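PDB 1T3Q: quinoline 2-oxidoreductase medium subunit from Pseudomonas putida, which binds FAD and, as the flavin-carrying subunit of a molybdenum hydroxylase, probably takes up electrons released when quinoline is oxidised. Local coordinates for residues Q64-A73 / L166-P174; M128-I137 / S145-K153. All coordinates share one frame; numbering follows the deposited sequence.

Interaction 1: residues Q64-A73 / L166-P174. With FAD (flavin-adenine dinucleotide), chain R.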
loop_
_atom_site.group_PDB
_atom_site.type_symbol
_atom_site.label_atom_id
_atom_site.label_comp_id
_atom_site.label_asym_id
_atom_site.label_seq_id
_atom_site.Cartn_x
_atom_site.Cartn_y
_atom_site.Cartn_z
ATOM N N GLN C 64 59.831 10.752 1.100
ATOM C CA GLN C 64 60.986 10.540 0.240
ATOM C C GLN C 64 62.255 10.720 1.068
ATOM O O GLN C 64 62.292 11.530 1.995
ATOM C CB GLN C 64 60.978 11.537 -0.920
ATOM C CG GLN C 64 62.032 12.625 -0.809
ATOM C CD GLN C 64 62.014 13.572 -1.983
ATOM O OE1 GLN C 64 61.050 14.307 -2.182
ATOM N NE2 GLN C 64 63.080 13.556 -2.775
ATOM N N SER C 65 63.294 9.964 0.733
ATOM C CA SER C 65 64.553 10.055 1.457
ATOM C C SER C 65 65.681 9.342 0.728
ATOM O O SER C 65 65.586 8.151 0.431
ATOM C CB SER C 65 64.401 9.459 2.858
ATOM O OG SER C 65 65.625 9.509 3.571
ATOM N N ALA C 66 66.744 10.087 0.442
ATOM C CA ALA C 66 67.914 9.546 -0.235
ATOM C C ALA C 66 67.579 8.749 -1.490
ATOM O O ALA C 66 67.810 7.542 -1.536
ATOM C CB ALA C 66 68.704 8.665 0.733
ATOM N N GLY C 67 67.037 9.417 -2.501
ATOM C CA GLY C 67 66.712 8.741 -3.745
ATOM C C GLY C 67 65.631 7.667 -3.741
ATOM O O GLY C 67 65.501 6.912 -4.713
ATOM N N ILE C 68 64.844 7.585 -2.675
ATOM C CA ILE C 68 63.786 6.576 -2.650
ATOM C C ILE C 68 62.444 7.065 -2.105
ATOM O O ILE C 68 62.372 7.740 -1.077
ATOM C CB ILE C 68 64.241 5.313 -1.878
ATOM C CG1 ILE C 68 63.176 4.860 -0.883
ATOM C CG2 ILE C 68 65.552 5.575 -1.187
ATOM C CD1 ILE C 68 63.574 3.606 -0.140
ATOM N N LEU C 69 61.382 6.710 -2.821
ATOM C CA LEU C 69 60.024 7.095 -2.469
ATOM C C LEU C 69 59.405 5.994 -1.622
ATOM O O LEU C 69 59.402 4.832 -2.025
ATOM C CB LEU C 69 59.209 7.284 -3.749
ATOM C CG LEU C 69 57.907 8.084 -3.753
ATOM C CD1 LEU C 69 56.962 7.395 -4.720
ATOM C CD2 LEU C 69 57.287 8.173 -2.370
ATOM N N SER C 70 58.910 6.357 -0.442
ATOM C CA SER C 70 58.277 5.396 0.450
ATOM C C SER C 70 56.761 5.607 0.422
ATOM O O SER C 70 56.267 6.692 0.743
ATOM C CB SER C 70 58.806 5.566 1.880
ATOM O OG SER C 70 58.212 4.621 2.757
ATOM N N VAL C 71 56.028 4.573 0.018
ATOM C CA VAL C 71 54.568 4.644 -0.049
ATOM C C VAL C 71 53.958 3.589 0.868
ATOM O O VAL C 71 54.235 2.401 0.721
ATOM C CB VAL C 71 54.059 4.408 -1.489
ATOM C CG1 VAL C 71 52.536 4.537 -1.536
ATOM C CG2 VAL C 71 54.704 5.399 -2.438
ATOM N N GLY C 72 53.137 4.036 1.815
ATOM C CA GLY C 72 52.504 3.124 2.751
ATOM C C GLY C 72 51.488 2.225 2.073
ATOM O O GLY C 72 50.889 2.605 1.069
ATOM N N ALA C 73 51.293 1.033 2.629
ATOM C CA ALA C 73 50.358 0.060 2.072
ATOM C C ALA C 73 48.916 0.557 1.954
ATOM O O ALA C 73 48.186 0.128 1.057
ATOM C CB ALA C 73 50.394 -1.218 2.905
ATOM N N LEU C 166 51.844 -6.330 4.789
ATOM C CA LEU C 166 52.674 -5.514 3.918
ATOM C C LEU C 166 52.542 -4.126 4.537
ATOM O O LEU C 166 51.435 -3.616 4.688
ATOM C CB LEU C 166 52.105 -5.502 2.494
ATOM C CG LEU C 166 53.075 -5.321 1.323
ATOM C CD1 LEU C 166 52.279 -5.014 0.063
ATOM C CD2 LEU C 166 54.063 -4.211 1.608
ATOM N N VAL C 167 53.660 -3.513 4.903
ATOM C CA VAL C 167 53.612 -2.204 5.537
ATOM C C VAL C 167 53.828 -1.037 4.590
ATOM O O VAL C 167 53.118 -0.034 4.652
ATOM C CB VAL C 167 54.647 -2.119 6.672
ATOM C CG1 VAL C 167 54.700 -0.703 7.231
ATOM C CG2 VAL C 167 54.278 -3.111 7.761
ATOM N N ARG C 168 54.821 -1.155 3.725
ATOM C CA ARG C 168 55.105 -0.086 2.784
ATOM C C ARG C 168 55.924 -0.607 1.625
ATOM O O ARG C 168 56.449 -1.718 1.662
ATOM C CB ARG C 168 55.868 1.053 3.472
ATOM C CG ARG C 168 57.229 0.644 4.013
ATOM C CD ARG C 168 58.054 1.849 4.452
ATOM N NE ARG C 168 59.387 1.437 4.886
ATOM C CZ ARG C 168 59.632 0.778 6.013
ATOM N NH1 ARG C 168 60.872 0.435 6.324
ATOM N NH2 ARG C 168 58.640 0.478 6.840
ATOM N N VAL C 169 56.005 0.210 0.585
ATOM C CA VAL C 169 56.762 -0.125 -0.597
ATOM C C VAL C 169 57.740 1.012 -0.804
ATOM O O VAL C 169 57.371 2.183 -0.713
ATOM C CB VAL C 169 55.860 -0.228 -1.839
ATOM C CG1 VAL C 169 56.706 -0.542 -3.062
ATOM C CG2 VAL C 169 54.802 -1.297 -1.626
ATOM N N GLU C 170 58.994 0.667 -1.052
ATOM C CA GLU C 170 60.003 1.681 -1.284
ATOM C C GLU C 170 60.432 1.578 -2.736
ATOM O O GLU C 170 60.922 0.543 -3.182
ATOM C CB GLU C 170 61.179 1.490 -0.318
ATOM C CG GLU C 170 60.800 1.831 1.129
ATOM C CD GLU C 170 61.976 1.844 2.096
ATOM O OE1 GLU C 170 61.738 2.073 3.299
ATOM O OE2 GLU C 170 63.128 1.628 1.663
ATOM N N ILE C 171 60.209 2.658 -3.476
ATOM C CA ILE C 171 60.541 2.708 -4.892
ATOM C C ILE C 171 61.749 3.592 -5.150
ATOM O O ILE C 171 61.737 4.779 -4.825
ATOM C CB ILE C 171 59.372 3.277 -5.720
ATOM C CG1 ILE C 171 58.077 2.544 -5.372
ATOM C CG2 ILE C 171 59.672 3.139 -7.207
ATOM C CD1 ILE C 171 56.855 3.121 -6.053
ATOM N N PRO C 172 62.812 3.024 -5.738
ATOM C CA PRO C 172 64.007 3.820 -6.026
ATOM C C PRO C 172 63.652 4.847 -7.093
ATOM O O PRO C 172 63.035 4.503 -8.100
ATOM C CB PRO C 172 64.995 2.784 -6.558
ATOM C CG PRO C 172 64.547 1.510 -5.917
ATOM C CD PRO C 172 63.048 1.602 -6.034
ATOM N N ILE C 173 64.015 6.105 -6.873
ATOM C CA ILE C 173 63.727 7.132 -7.864
ATOM C C ILE C 173 64.457 6.712 -9.139
ATOM O O ILE C 173 65.687 6.659 -9.180
ATOM C CB ILE C 173 64.213 8.516 -7.387
ATOM C CG1 ILE C 173 63.425 8.923 -6.136
ATOM C CG2 ILE C 173 64.030 9.545 -8.495
ATOM C CD1 ILE C 173 63.840 10.249 -5.539
ATOM N N PRO C 174 63.701 6.393 -10.199
ATOM C CA PRO C 174 64.295 5.966 -11.470
ATOM C C PRO C 174 65.213 6.956 -12.183
ATOM O O PRO C 174 64.985 8.164 -12.174
ATOM C CB PRO C 174 63.074 5.597 -12.312
ATOM C CG PRO C 174 62.019 6.526 -11.793
ATOM C CD PRO C 174 62.231 6.459 -10.302
HETATM P PA FAD R . 41.377 -5.364 -0.477
HETATM O O1A FAD R . 40.372 -5.787 -1.489
HETATM O O2A FAD R . 40.966 -5.053 0.759
HETATM O O5B FAD R . 42.108 -6.689 -0.355
HETATM C C5B FAD R . 43.111 -7.202 -1.292
HETATM C C4B FAD R . 43.726 -8.544 -0.708
HETATM O O4B FAD R . 45.011 -8.161 -0.074
HETATM C C3B FAD R . 42.961 -9.348 0.399
HETATM O O3B FAD R . 43.206 -10.719 0.308
HETATM C C2B FAD R . 43.501 -8.690 1.706
HETATM O O2B FAD R . 43.442 -9.561 2.808
HETATM C C1B FAD R . 44.943 -8.460 1.362
HETATM N N9A FAD R . 45.545 -7.272 1.967
HETATM C C8A FAD R . 45.150 -5.960 1.805
HETATM N N7A FAD R . 46.024 -5.086 2.301
HETATM C C5A FAD R . 47.030 -5.861 2.829
HETATM C C6A FAD R . 48.319 -5.515 3.508
HETATM N N6A FAD R . 48.710 -4.292 3.770
HETATM N N1A FAD R . 49.090 -6.605 3.889
HETATM C C2A FAD R . 48.714 -7.908 3.640
HETATM N N3A FAD R . 47.560 -8.316 3.037
HETATM C C4A FAD R . 46.720 -7.261 2.697
HETATM N N1 FAD R . 43.068 -3.329 -10.258
HETATM C C2 FAD R . 43.994 -3.103 -11.194
HETATM O O2 FAD R . 45.150 -3.403 -11.035
HETATM N N3 FAD R . 43.632 -2.673 -12.515
HETATM C C4 FAD R . 42.302 -2.555 -12.912
HETATM O O4 FAD R . 42.055 -2.227 -14.051
HETATM C C4X FAD R . 41.273 -2.878 -11.919
HETATM N N5 FAD R . 39.941 -2.788 -12.242
HETATM C C5X FAD R . 39.009 -2.999 -11.243
HETATM C C6 FAD R . 37.624 -2.906 -11.598
HETATM C C7 FAD R . 36.615 -3.099 -10.655
HETATM C C7M FAD R . 35.169 -3.022 -11.092
HETATM C C8 FAD R . 36.970 -3.384 -9.243
HETATM C C8M FAD R . 35.930 -3.599 -8.169
HETATM C C9 FAD R . 38.339 -3.457 -8.870
HETATM C C9A FAD R . 39.361 -3.283 -9.856
HETATM N N10 FAD R . 40.795 -3.367 -9.566
HETATM C C10 FAD R . 41.727 -3.214 -10.547
HETATM C "C1'" FAD R . 41.208 -3.812 -8.208
HETATM C "C2'" FAD R . 41.701 -2.644 -7.305
HETATM O "O2'" FAD R . 42.995 -2.218 -7.742
HETATM C "C3'" FAD R . 41.729 -3.202 -5.879
HETATM O "O3'" FAD R . 41.534 -2.077 -5.010
HETATM C "C4'" FAD R . 43.064 -3.905 -5.516
HETATM O "O4'" FAD R . 43.327 -5.006 -6.391
HETATM C "C5'" FAD R . 42.915 -4.414 -4.109
HETATM O "O5'" FAD R . 43.272 -3.284 -3.105
HETATM P P FAD R . 42.371 -3.050 -1.922
HETATM O O1P FAD R . 43.043 -1.926 -1.125
HETATM O O2P FAD R . 41.039 -2.869 -2.268
HETATM O O3P FAD R . 42.420 -4.262 -1.088
#

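Interaction 2: residues M128-I137 / S145-K153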
loop_
_atom_site.group_PDB
_atom_site.type_symbol
_atom_site.label_atom_id
_atom_site.label_comp_id
_atom_site.label_asym_id
_atom_site.label_seq_id
_atom_site.Cartn_x
_atom_site.Cartn_y
_atom_site.Cartn_z
ATOM N N MET C 128 55.681 -2.236 -9.808
ATOM C CA MET C 128 56.625 -2.284 -8.697
ATOM C C MET C 128 57.807 -3.198 -9.006
ATOM O O MET C 128 58.953 -2.857 -8.714
ATOM C CB MET C 128 55.920 -2.742 -7.419
ATOM C CG MET C 128 54.858 -1.774 -6.923
ATOM S SD MET C 128 55.482 -0.087 -6.681
ATOM C CE MET C 128 54.919 0.728 -8.200
ATOM N N ALA C 129 57.531 -4.355 -9.602
ATOM C CA ALA C 129 58.593 -5.293 -9.950
ATOM C C ALA C 129 59.515 -4.661 -10.979
ATOM O O ALA C 129 60.739 -4.720 -10.855
ATOM C CB ALA C 129 57.998 -6.589 -10.508
ATOM N N THR C 130 58.912 -4.046 -11.990
ATOM C CA THR C 130 59.645 -3.402 -13.066
ATOM C C THR C 130 60.506 -2.235 -12.583
ATOM O O THR C 130 61.603 -2.005 -13.099
ATOM C CB THR C 130 58.664 -2.909 -14.153
ATOM O OG1 THR C 130 57.974 -4.037 -14.708
ATOM C CG2 THR C 130 59.398 -2.184 -15.258
ATOM N N LEU C 131 60.011 -1.499 -11.597
ATOM C CA LEU C 131 60.752 -0.363 -11.061
ATOM C C LEU C 131 61.745 -0.790 -9.990
ATOM O O LEU C 131 62.413 0.046 -9.383
ATOM C CB LEU C 131 59.782 0.671 -10.487
ATOM C CG LEU C 131 58.895 1.340 -11.536
ATOM C CD1 LEU C 131 57.940 2.299 -10.856
ATOM C CD2 LEU C 131 59.768 2.068 -12.552
ATOM N N GLY C 132 61.838 -2.095 -9.761
ATOM C CA GLY C 132 62.761 -2.611 -8.764
ATOM C C GLY C 132 62.474 -2.129 -7.356
ATOM O O GLY C 132 63.389 -1.776 -6.613
ATOM N N ALA C 133 61.204 -2.119 -6.972
ATOM C CA ALA C 133 60.838 -1.673 -5.639
ATOM C C ALA C 133 61.093 -2.765 -4.603
ATOM O O ALA C 133 61.318 -3.927 -4.944
ATOM C CB ALA C 133 59.374 -1.254 -5.609
ATOM N N THR C 134 61.064 -2.372 -3.335
ATOM C CA THR C 134 61.264 -3.301 -2.235
ATOM C C THR C 134 60.043 -3.264 -1.320
ATOM O O THR C 134 59.548 -2.191 -0.992
ATOM C CB THR C 134 62.504 -2.921 -1.395
ATOM O OG1 THR C 134 63.676 -2.956 -2.222
ATOM C CG2 THR C 134 62.677 -3.888 -0.228
ATOM N N MET C 135 59.553 -4.432 -0.922
ATOM C CA MET C 135 58.412 -4.500 -0.019
ATOM C C MET C 135 58.900 -4.760 1.394
ATOM O O MET C 135 59.813 -5.564 1.606
ATOM C CB MET C 135 57.454 -5.636 -0.399
ATOM C CG MET C 135 56.396 -5.259 -1.406
ATOM S SD MET C 135 57.128 -4.982 -2.991
ATOM C CE MET C 135 55.694 -5.195 -4.065
ATOM N N TYR C 136 58.291 -4.077 2.356
ATOM C CA TYR C 136 58.639 -4.275 3.754
ATOM C C TYR C 136 57.430 -4.922 4.401
ATOM O O TYR C 136 56.338 -4.354 4.420
ATOM C CB TYR C 136 59.012 -2.947 4.407
ATOM C CG TYR C 136 60.330 -2.434 3.875
ATOM C CD1 TYR C 136 60.407 -1.807 2.631
ATOM C CD2 TYR C 136 61.519 -2.662 4.570
ATOM C CE1 TYR C 136 61.634 -1.425 2.087
ATOM C CE2 TYR C 136 62.754 -2.285 4.033
ATOM C CZ TYR C 136 62.801 -1.669 2.791
ATOM O OH TYR C 136 64.015 -1.310 2.248
ATOM N N ILE C 137 57.641 -6.134 4.907
ATOM C CA ILE C 137 56.588 -6.939 5.503
ATOM C C ILE C 137 56.765 -7.152 7.000
ATOM O O ILE C 137 57.830 -7.575 7.452
ATOM C CB ILE C 137 56.539 -8.309 4.800
ATOM C CG1 ILE C 137 56.374 -8.095 3.289
ATOM C CG2 ILE C 137 55.409 -9.151 5.367
ATOM C CD1 ILE C 137 56.650 -9.326 2.443
ATOM N N SER C 145 62.347 -7.525 4.366
ATOM C CA SER C 145 62.189 -6.911 3.057
ATOM C C SER C 145 62.358 -7.948 1.962
ATOM O O SER C 145 63.043 -8.955 2.139
ATOM C CB SER C 145 63.208 -5.783 2.862
ATOM O OG SER C 145 64.533 -6.283 2.855
ATOM N N VAL C 146 61.718 -7.701 0.828
ATOM C CA VAL C 146 61.801 -8.602 -0.306
ATOM C C VAL C 146 61.597 -7.749 -1.546
ATOM O O VAL C 146 60.857 -6.766 -1.506
ATOM C CB VAL C 146 60.712 -9.692 -0.219
ATOM C CG1 VAL C 146 59.339 -9.055 -0.200
ATOM C CG2 VAL C 146 60.847 -10.656 -1.378
ATOM N N SER C 147 62.265 -8.097 -2.640
ATOM C CA SER C 147 62.115 -7.316 -3.861
ATOM C C SER C 147 60.709 -7.509 -4.403
ATOM O O SER C 147 60.063 -8.526 -4.133
ATOM C CB SER C 147 63.128 -7.756 -4.920
ATOM O OG SER C 147 62.762 -8.995 -5.495
ATOM N N ALA C 148 60.241 -6.525 -5.164
ATOM C CA ALA C 148 58.915 -6.575 -5.760
ATOM C C ALA C 148 58.815 -7.795 -6.669
ATOM O O ALA C 148 57.767 -8.435 -6.749
ATOM C CB ALA C 148 58.651 -5.301 -6.557
ATOM N N THR C 149 59.912 -8.119 -7.350
ATOM C CA THR C 149 59.930 -9.273 -8.242
ATOM C C THR C 149 59.707 -10.577 -7.478
ATOM O O THR C 149 58.954 -11.438 -7.930
ATOM C CB THR C 149 61.263 -9.360 -9.023
ATOM O OG1 THR C 149 61.403 -8.201 -9.854
ATOM C CG2 THR C 149 61.289 -10.607 -9.904
ATOM N N ASP C 150 60.359 -10.728 -6.326
ATOM C CA ASP C 150 60.190 -11.942 -5.525
ATOM C C ASP C 150 58.841 -11.963 -4.827
ATOM O O ASP C 150 58.284 -13.033 -4.564
ATOM C CB ASP C 150 61.287 -12.070 -4.459
ATOM C CG ASP C 150 62.598 -12.582 -5.020
ATOM O OD1 ASP C 150 62.574 -13.303 -6.040
ATOM O OD2 ASP C 150 63.656 -12.278 -4.429
ATOM N N PHE C 151 58.324 -10.779 -4.515
ATOM C CA PHE C 151 57.041 -10.663 -3.835
ATOM C C PHE C 151 55.908 -11.250 -4.671
ATOM O O PHE C 151 55.079 -12.007 -4.158
ATOM C CB PHE C 151 56.729 -9.196 -3.533
ATOM C CG PHE C 151 55.485 -9.000 -2.715
ATOM C CD1 PHE C 151 55.506 -9.192 -1.335
ATOM C CD2 PHE C 151 54.280 -8.662 -3.326
ATOM C CE1 PHE C 151 54.346 -9.051 -0.577
ATOM C CE2 PHE C 151 53.114 -8.519 -2.576
ATOM C CZ PHE C 151 53.148 -8.715 -1.198
ATOM N N MET C 152 55.876 -10.882 -5.950
ATOM C CA MET C 152 54.853 -11.348 -6.882
ATOM C C MET C 152 55.301 -12.655 -7.510
ATOM O O MET C 152 56.062 -12.659 -8.473
ATOM C CB MET C 152 54.626 -10.301 -7.975
ATOM C CG MET C 152 53.624 -10.726 -9.029
ATOM S SD MET C 152 52.033 -11.073 -8.292
ATOM C CE MET C 152 50.997 -11.165 -9.783
ATOM N N LYS C 153 54.818 -13.764 -6.964
ATOM C CA LYS C 153 55.209 -15.083 -7.443
ATOM C C LYS C 153 54.311 -15.663 -8.529
ATOM O O LYS C 153 54.695 -16.616 -9.214
ATOM C CB LYS C 153 55.273 -16.051 -6.260
ATOM C CG LYS C 153 56.189 -15.578 -5.138
ATOM C CD LYS C 153 56.220 -16.566 -3.981
ATOM C CE LYS C 153 56.835 -17.895 -4.392
HETATM O O HOH W 1 61.731 -6.031 -8.500
#

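Interaction 1: residues Q64-A73 / L166-P174
S70 OG comes in obliquely at the guanidinium group of R168 from the facing strand, while the carboxylate carbon of E170 lies at the edge of that group, in plane. On the same side of the sheet, the ring of Y136, one strand further on, makes a cation-pi contact with R168. These groups decorate an antiparallel beta ladder in the FAD-binding domain, where 68-72 runs against 166-172 at 159°. R168 NE donates in its own plane to E170 OE1 at 2.9 Å, on the anti side of the carboxylate and 24° out of the carboxylate plane; the salt bridge thus links two residues of one strand. S70, paired with E170 across the ladder, turns OG toward the arginine. With OG anti to the backbone N (chi1 -179°), its hydroxyl oxygen lies 3.3 Å from R168 CD, against the aliphatic part of the arginine.

The backbone supplies the regular framework. L69 with I171 and V71 with V169 form hydrogen-bonded pairs, and the bond from V71 N to V169 O, 2.8 Å long, is nearly straight. Their apolar side chains all leave from the face opposite to S70 and E170, where V71 and V169 meet helix 111-117, L69 meets V86 of helix 84-89, and I171 lies against A133. The hydrogen bonding runs on into the turn before strand 68-72: I173 N donates to G67 O at 2.7 Å, and I173 CG1 rests against that same carbonyl oxygen.

At the other end the ladder becomes part of the cofactor site. L166 hydrogen-bonds the adenine edge of FAD through its backbone: its N donates to N1A at 2.9 Å, and its O accepts from N6A at 3.0 Å. A73 closes in beside this pair of bonds, its CB 3.2 Å from L166 O and 3.6 Å from FAD N6A.

Interaction 2: residues M128-I137 / S145-K153
The side chains of M135 and F151 cross at about a right angle, and this encounter organises the face carrying M135 and V146 in a beta hairpin whose strands, 134-139 and 142-147, pair antiparallel. The methionine lays CG over one ring face, 4.2 Å from the centroid and 18° off the normal, in a CH-pi contact; SD is more oblique, a Met-aromatic contact. A bend at chi2 (70°) brings the chain back along the ring, where CE reaches F151 CD2 at 3.8 Å and also touches A148 CB. I137 takes a different side of the same ring: its CD1 meets the edge, in plane, at 3.8 Å from CE1, and leans on V146 CG1 as well. Face and edge of one phenyl group are therefore held by alternate residues of a single strand, and L115 of helix 111-117 adds to the packing. With M135 replaced by an alanine, the F151 face would probably lose its CG and CE contacts, and A148 its sulfur and methyl neighbours, leaving the ring more room to turn.

The hairpin's other face carries Y136, T134 and S145. There S145 CB sits over the tyrosine ring, 4.1 Å from its centroid, and also against T134 CG2.

Both segments switch between strand and helix beside the pairing. The helix before 134-139 ends in a Schellman motif at G132, while S147 is the N-cap of helix 148-151, its OG accepting from D150 N. The two turns are joined where A148 N donates to A133 O, and A148 CB presses on the helix end, 3.8 Å from M128 CB. A water links A129 and T149, donating to A129 O at 2.9 Å and lying 2.6 Å from T149 OG1.

Overall arrangement
After the N-terminal strands and helices the chain lays down 64-73, then departs through a long, largely helical excursion before 128-137 leads into the hairpin. Interaction 2 closes the short loop between the hairpin strands, and only afterwards does 166-174 return to pair with 64-73, so the small closure lies wholly within the 92-residue one made by interaction 1. Strand 165-172 settles between 68-72 and 134-139, merging both contacts into one antiparallel sheet. Probable hydrogen bonds from V167 N to Y136 O and from E170 N to T134 O sew the seam. Helix 111-117, from the excursion, packs on side chains of both interactions.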